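Local coordinates for nucleoid-associated protein HP_0035 (Helicobacter pylori, PDB 3F42), which probably binds DNA as a homodimer and alters its conformation, with a possible part in organising the nucleoid, at the interface of chains A and B. Numbering follows the deposited sequence. Chains: chain A/B, protein HP0035.

The interface of chains A and B. Residues chain A 50-53; chain B 67, 70-71, 74.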
# COMPACT_ATOMS: atom_id res chain seq x y z
N LEU A 50 25.26 4.75 5.42
CA LEU A 50 26.58 5.37 5.32
C LEU A 50 27.40 4.48 4.39
O LEU A 50 27.60 3.30 4.69
CB LEU A 50 27.18 5.46 6.73
CG LEU A 50 28.55 6.11 6.78
CD1 LEU A 50 28.49 7.56 6.31
CD2 LEU A 50 29.02 6.02 8.26
N VAL A 51 27.87 5.06 3.28
CA VAL A 51 28.52 4.26 2.22
C VAL A 51 29.99 4.57 2.04
O VAL A 51 30.75 3.75 1.46
CB VAL A 51 27.75 4.37 0.87
CG1 VAL A 51 26.29 3.81 1.07
CG2 VAL A 51 27.68 5.78 0.39
N ASP A 52 30.42 5.72 2.57
CA ASP A 52 31.84 6.02 2.61
C ASP A 52 32.17 6.93 3.78
O ASP A 52 31.33 7.72 4.23
CB ASP A 52 32.38 6.67 1.31
CG ASP A 52 33.90 6.38 1.09
OD1 ASP A 52 34.52 5.63 1.86
OD2 ASP A 52 34.48 6.87 0.12
N LEU A 53 33.40 6.80 4.25
CA LEU A 53 33.82 7.58 5.44
C LEU A 53 35.32 7.73 5.27
O LEU A 53 36.03 6.71 5.10
CB LEU A 53 33.42 6.81 6.70
CG LEU A 53 33.59 7.48 8.06
CD1 LEU A 53 32.56 6.94 9.04
CD2 LEU A 53 34.96 7.16 8.59
N GLN B 67 37.75 3.05 10.21
CA GLN B 67 36.67 3.58 9.37
C GLN B 67 35.62 2.49 9.12
O GLN B 67 34.42 2.74 9.22
CB GLN B 67 37.22 4.13 8.05
CG GLN B 67 38.04 5.39 8.25
CD GLN B 67 38.82 5.84 7.02
OE1 GLN B 67 39.02 5.09 6.04
NE2 GLN B 67 39.26 7.07 7.07
N LEU B 70 33.64 2.03 12.32
CA LEU B 70 32.76 3.19 12.44
C LEU B 70 31.53 3.04 11.55
O LEU B 70 30.41 3.17 12.01
CB LEU B 70 33.46 4.51 12.16
CG LEU B 70 34.34 5.04 13.27
CD1 LEU B 70 35.30 6.09 12.66
CD2 LEU B 70 33.45 5.69 14.33
N MSE B 71 31.75 2.75 10.26
CA MSE B 71 30.58 2.51 9.38
C MSE B 71 29.65 1.39 9.86
O MSE B 71 28.42 1.55 9.82
CB MSE B 71 31.04 2.29 7.96
CG MSE B 71 31.63 3.57 7.39
SE MSE B 71 32.01 3.27 5.49
CE MSE B 71 30.50 2.53 4.87
N LEU B 74 27.61 2.70 12.99
CA LEU B 74 26.71 3.77 12.56
C LEU B 74 25.55 3.17 11.76
O LEU B 74 24.40 3.52 11.99
CB LEU B 74 27.46 4.85 11.76
CG LEU B 74 28.39 5.70 12.68
CD1 LEU B 74 29.39 6.43 11.78
CD2 LEU B 74 27.59 6.70 13.52
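B:Met71, a selenomethionine on helix 63-92, pushes its side chain between A:Leu50 and A:Leu53 and reaches the backbone of strand 50-55. B:Met71 CG touches both leucines, lying 3.7 Å from A:Leu50 CD2 and 3.8 Å from A:Leu53 CB. The shaft runs past A:Leu53 in the opposite direction, whereas it meets A:Leu50 at a slant. Beyond CG the selenium lies over the backbone of A:Asp52, with B:Met71 SE 4.0 Å from A:Asp52 CA. A bend at the last torsion (chi3 48°) brings the B:Met71 CE methyl against A:Val51, 3.7 Å from A:Val51 CA.

The two leucines extend the apolar contact along the helix in both directions. In A:Leu50, CG is anti to the backbone N (chi1 -179°) and swings towards the helix, and chi2 of 63° turns CD2 rather than CD1 to B:Leu74, 3.6 Å from B:Leu74 CD1. A:Leu53 divides its branches: CD1 sits by B:Met71 CG and reaches the CB of B:Leu70 more loosely, the two leucine side chains crossing at about a right angle, while A:Leu53 CD2 rests 3.6 Å from B:Gln67 CG.

Beside this apolar core, the extended B:Gln67 chain packs its amide against A:Leu53 O, with B:Gln67 OE1, at 3.5 Å, nearer to that carbonyl oxygen than NE2, at 3.8 Å; the N-H side is not the one presented.

By keying a helix of one subunit into a strand of the other, the patch and its two-fold twin help hold together the homodimer of this YbaB/EbfC-family protein.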